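Local coordinates for protein aldehyde dehydrogenase 12 (PDB 6D97) that probably oxidises L-glutamate gamma-semialdehyde with NAD+ as the last enzyme of proline catabolism in plants, at residues K300-D305 with L334-N339; A412-L417 with V439-S444. All blocks are in the same frame, centred on the assembly; numbering follows the deposited sequence.

Interaction 1: K300-D305 with L334-N339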
# COMPACT_ATOMS: atom_id res chain seq x y z
N LYS A 300 -32.00 1.52 7.02
CA LYS A 300 -32.06 0.78 5.77
C LYS A 300 -32.98 1.54 4.83
O LYS A 300 -34.11 1.88 5.19
CB LYS A 300 -32.57 -0.65 5.97
CG LYS A 300 -32.76 -1.42 4.68
CD LYS A 300 -33.15 -2.86 4.95
CE LYS A 300 -31.96 -3.68 5.41
NZ LYS A 300 -32.37 -4.93 6.11
N ILE A 301 -32.47 1.84 3.63
CA ILE A 301 -33.25 2.47 2.58
C ILE A 301 -33.54 1.42 1.52
O ILE A 301 -32.63 0.74 1.05
CB ILE A 301 -32.49 3.67 1.97
CG1 ILE A 301 -32.26 4.77 3.00
CG2 ILE A 301 -33.26 4.22 0.78
CD1 ILE A 301 -31.36 5.88 2.49
N LEU A 302 -34.82 1.29 1.17
CA LEU A 302 -35.22 0.46 0.04
C LEU A 302 -35.33 1.33 -1.20
O LEU A 302 -36.02 2.36 -1.18
CB LEU A 302 -36.55 -0.25 0.32
CG LEU A 302 -36.73 -1.07 1.59
CD1 LEU A 302 -38.11 -1.71 1.59
CD2 LEU A 302 -35.66 -2.13 1.75
N GLY A 303 -34.65 0.93 -2.27
CA GLY A 303 -34.71 1.66 -3.51
C GLY A 303 -35.99 1.40 -4.26
O GLY A 303 -36.89 0.68 -3.81
N PRO A 304 -36.10 2.00 -5.45
CA PRO A 304 -37.33 1.86 -6.23
C PRO A 304 -37.49 0.51 -6.91
O PRO A 304 -38.62 0.14 -7.26
CB PRO A 304 -37.22 2.99 -7.27
CG PRO A 304 -35.75 3.14 -7.46
CD PRO A 304 -35.11 2.85 -6.12
N ASP A 305 -36.41 -0.24 -7.12
CA ASP A 305 -36.46 -1.47 -7.90
C ASP A 305 -36.83 -2.64 -6.99
O ASP A 305 -35.97 -3.26 -6.36
CB ASP A 305 -35.13 -1.70 -8.62
CG ASP A 305 -33.94 -1.53 -7.70
OD1 ASP A 305 -34.01 -0.67 -6.79
OD2 ASP A 305 -32.94 -2.26 -7.88
N LEU A 334 -36.49 1.93 8.89
CA LEU A 334 -36.62 1.41 7.53
C LEU A 334 -37.33 2.46 6.69
O LEU A 334 -38.50 2.77 6.94
CB LEU A 334 -37.39 0.09 7.52
CG LEU A 334 -37.57 -0.65 6.19
CD1 LEU A 334 -36.23 -1.09 5.65
CD2 LEU A 334 -38.49 -1.85 6.36
N PHE A 335 -36.63 3.01 5.69
CA PHE A 335 -37.21 3.94 4.72
C PHE A 335 -37.67 3.12 3.52
O PHE A 335 -36.86 2.71 2.69
CB PHE A 335 -36.20 5.00 4.30
CG PHE A 335 -35.69 5.85 5.44
CD1 PHE A 335 -36.35 7.00 5.82
CD2 PHE A 335 -34.52 5.51 6.10
CE1 PHE A 335 -35.88 7.79 6.86
CE2 PHE A 335 -34.03 6.29 7.13
CZ PHE A 335 -34.71 7.43 7.51
N MET A 336 -38.98 2.89 3.42
CA MET A 336 -39.55 2.09 2.34
C MET A 336 -39.93 2.99 1.16
O MET A 336 -40.77 3.89 1.31
CB MET A 336 -40.79 1.33 2.82
CG MET A 336 -40.54 0.25 3.85
SD MET A 336 -42.09 -0.60 4.21
CE MET A 336 -42.59 -1.03 2.54
N HIS A 337 -39.35 2.73 -0.00
CA HIS A 337 -39.82 3.37 -1.22
C HIS A 337 -41.26 2.93 -1.50
O HIS A 337 -41.62 1.77 -1.27
CB HIS A 337 -38.92 3.03 -2.41
CG HIS A 337 -39.16 3.89 -3.61
ND1 HIS A 337 -40.32 3.84 -4.36
CD2 HIS A 337 -38.38 4.83 -4.20
CE1 HIS A 337 -40.24 4.71 -5.35
NE2 HIS A 337 -39.08 5.32 -5.28
N LYS A 338 -42.07 3.86 -1.99
CA LYS A 338 -43.50 3.59 -2.18
C LYS A 338 -43.74 2.36 -3.04
O LYS A 338 -44.75 1.66 -2.86
CB LYS A 338 -44.18 4.81 -2.79
CG LYS A 338 -45.70 4.81 -2.69
CD LYS A 338 -46.29 6.08 -3.29
CE LYS A 338 -47.81 6.10 -3.16
NZ LYS A 338 -48.45 4.96 -3.88
N ASN A 339 -42.82 2.06 -3.97
CA ASN A 339 -42.98 0.89 -4.83
C ASN A 339 -43.04 -0.40 -4.02
O ASN A 339 -43.63 -1.38 -4.48
CB ASN A 339 -41.83 0.82 -5.84
CG ASN A 339 -41.81 2.01 -6.77
OD1 ASN A 339 -42.75 2.81 -6.81
ND2 ASN A 339 -40.74 2.14 -7.54
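Two straight backbone bonds lock strands 300-302 and 334-337 side by side in parallel: F335 N gives to K300 O at 2.8 Å and L302 N to F335 O at 2.9 Å. On one face, L334 CD1 lies alongside the extended aliphatic part of K300, 3.6 Å from its CD, while L302 CD1 packs beside M336 CG at 3.9 Å. I301 CG1 meets F335 CD2 across the other face, where helix 448-457 covers both hydrophobic residues.

Beyond the strands, P304 lies over one face of the H337 imidazole, its CB 3.8 Å from the ring centroid in a CH-pi contact. Two bonds set this pair: N339 N points in the ring plane at H337 ND1 (3.1 Å), and N339 ND2 reaches a lone pair of P304 O (2.9 Å). The K300 ammonium bends away to D319 and Q331, so only its methylenes pack here. At H337, an alanine here would remove the ring under P304 and the acceptor for N339 N, and would probably loosen the turn after the strand. Because ND1 acts as an acceptor, the imidazole is probably neutral, with its proton on NE2.

Interaction 2: A412-L417 with V439-S444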
# COMPACT_ATOMS: atom_id res chain seq x y z
N ALA A 412 -42.50 -3.10 15.42
CA ALA A 412 -42.26 -2.12 14.37
C ALA A 412 -43.39 -1.12 14.37
O ALA A 412 -44.57 -1.50 14.38
CB ALA A 412 -42.15 -2.79 13.00
N VAL A 413 -43.05 0.17 14.36
CA VAL A 413 -44.03 1.25 14.39
C VAL A 413 -43.85 2.09 13.14
O VAL A 413 -42.75 2.57 12.86
CB VAL A 413 -43.88 2.11 15.65
CG1 VAL A 413 -44.82 3.30 15.58
CG2 VAL A 413 -44.15 1.29 16.90
N PHE A 414 -44.93 2.26 12.39
CA PHE A 414 -44.91 3.17 11.25
C PHE A 414 -45.06 4.61 11.72
O PHE A 414 -45.90 4.90 12.58
CB PHE A 414 -46.01 2.82 10.26
CG PHE A 414 -46.11 3.77 9.10
CD1 PHE A 414 -45.25 3.66 8.01
CD2 PHE A 414 -47.07 4.77 9.08
CE1 PHE A 414 -45.34 4.53 6.94
CE2 PHE A 414 -47.17 5.65 8.01
CZ PHE A 414 -46.30 5.52 6.94
N VAL A 415 -44.24 5.49 11.16
CA VAL A 415 -44.39 6.93 11.37
C VAL A 415 -44.25 7.61 10.01
O VAL A 415 -43.26 7.38 9.31
CB VAL A 415 -43.35 7.48 12.37
CG1 VAL A 415 -43.57 8.96 12.59
CG2 VAL A 415 -43.43 6.72 13.69
N PRO A 416 -45.22 8.42 9.58
CA PRO A 416 -45.12 9.07 8.27
C PRO A 416 -43.85 9.91 8.17
O PRO A 416 -43.44 10.57 9.13
CB PRO A 416 -46.38 9.94 8.20
CG PRO A 416 -47.34 9.29 9.15
CD PRO A 416 -46.49 8.74 10.26
N LEU A 417 -43.22 9.87 6.99
CA LEU A 417 -41.92 10.51 6.81
C LEU A 417 -41.98 12.00 7.11
O LEU A 417 -41.07 12.55 7.74
CB LEU A 417 -41.41 10.27 5.39
CG LEU A 417 -40.13 11.00 4.99
CD1 LEU A 417 -38.98 10.57 5.87
CD2 LEU A 417 -39.81 10.73 3.53
N VAL A 439 -38.53 1.57 13.63
CA VAL A 439 -39.49 2.47 13.01
C VAL A 439 -39.48 2.21 11.51
O VAL A 439 -38.42 2.05 10.90
CB VAL A 439 -39.18 3.95 13.33
CG1 VAL A 439 -40.14 4.88 12.61
CG2 VAL A 439 -39.23 4.17 14.84
N VAL A 440 -40.67 2.15 10.92
CA VAL A 440 -40.83 2.00 9.48
C VAL A 440 -41.49 3.26 8.95
O VAL A 440 -42.38 3.84 9.59
CB VAL A 440 -41.65 0.75 9.12
CG1 VAL A 440 -41.89 0.65 7.63
CG2 VAL A 440 -40.96 -0.50 9.64
N THR A 441 -41.04 3.72 7.78
CA THR A 441 -41.65 4.86 7.12
C THR A 441 -41.61 4.63 5.61
O THR A 441 -40.98 3.69 5.10
CB THR A 441 -40.95 6.17 7.49
OG1 THR A 441 -41.80 7.27 7.15
CG2 THR A 441 -39.63 6.31 6.76
N GLU A 442 -42.31 5.51 4.90
CA GLU A 442 -42.45 5.41 3.45
C GLU A 442 -42.07 6.72 2.80
O GLU A 442 -42.36 7.80 3.32
CB GLU A 442 -43.88 5.02 3.06
CG GLU A 442 -44.06 4.79 1.57
CD GLU A 442 -45.51 4.71 1.16
OE1 GLU A 442 -46.08 3.60 1.17
OE2 GLU A 442 -46.09 5.77 0.84
N TYR A 443 -41.41 6.63 1.65
CA TYR A 443 -41.09 7.79 0.83
C TYR A 443 -41.43 7.50 -0.62
O TYR A 443 -41.26 6.38 -1.10
CB TYR A 443 -39.60 8.19 0.96
CG TYR A 443 -38.60 7.29 0.26
CD1 TYR A 443 -38.09 6.15 0.88
CD2 TYR A 443 -38.13 7.61 -1.02
CE1 TYR A 443 -37.17 5.34 0.25
CE2 TYR A 443 -37.20 6.80 -1.65
CZ TYR A 443 -36.73 5.68 -1.02
OH TYR A 443 -35.81 4.87 -1.65
N SER A 444 -41.94 8.52 -1.31
CA SER A 444 -42.28 8.41 -2.71
C SER A 444 -41.07 8.75 -3.57
O SER A 444 -40.01 9.14 -3.07
CB SER A 444 -43.46 9.33 -3.06
OG SER A 444 -43.10 10.70 -2.93
O HOH W 1 -44.24 8.16 5.25
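Backbone bonding sets the register. V440 sits opposite F414 and uses both its polar atoms: V440 N gives to V413 O at 2.9 Å, and V440 O takes the N-H of V415, also at 2.9 Å. The second bond runs nearly along the C=O axis, whereas in the first the donor stands above the carbonyl plane; the two short strands cross at 32°. F414 CA adds a CA-H...O contact to V440 O at 3.1 Å.

Where strand 412-414 ends, a side chain takes over the polar pairing. T441 OG1, anti to its own backbone N, donates to V415 O at 2.6 Å, a short bond lying in the carbonyl plane; threonine suits the place, since its branched carbon fits a strand while its hydroxyl supplies a donor. Two residues further along, a water accepts from L417 N at the start of helix 417-420 and donates to E442 O, replacing a direct bond between the diverging chains. P416 occupies the N-cap position of this helix.

The apolar contacts fall on two faces. V415 CG2 crosses V439 CG1 obliquely at 3.9 Å, and L417 CD2 lies beside Y443 CB at 3.6 Å, both L417 and Y443 also resting on V451 of helix 448-457. On the other face the F414 ring, its CG anti to the backbone N (chi1 176°), extends along the neighbouring strand so that CE1 comes 3.7 Å from T441 CA.

Parallel strands 411-414 and 437-443, neighbours in the mixed sheet and backed by helix 448-457, belong to the alpha/beta fold of the aldehyde dehydrogenase catalytic domain.

Both contacts are largely buried and belong to one mixed sheet, in which strands 331-337 and 437-443 are neighbours. Interaction 1 joins the two strands of a beta-alpha-beta unit nearer the middle of that sheet; interaction 2 pairs 437-443 with the next strand outward, beside the edge strand 388-391. A probable bond from M336 N to T441 O stitches them together, and the Y443 hydroxyl reaches L302 O, so Y443 spans both. Helix 448-457 covers side chains of each. Their chemistry differs past the strand ends: interaction 1 finishes in a proline-imidazole CH-pi contact and a hydrogen bond from an asparagine side-chain amide near the surface, interaction 2 in a threonine hydroxyl and a water.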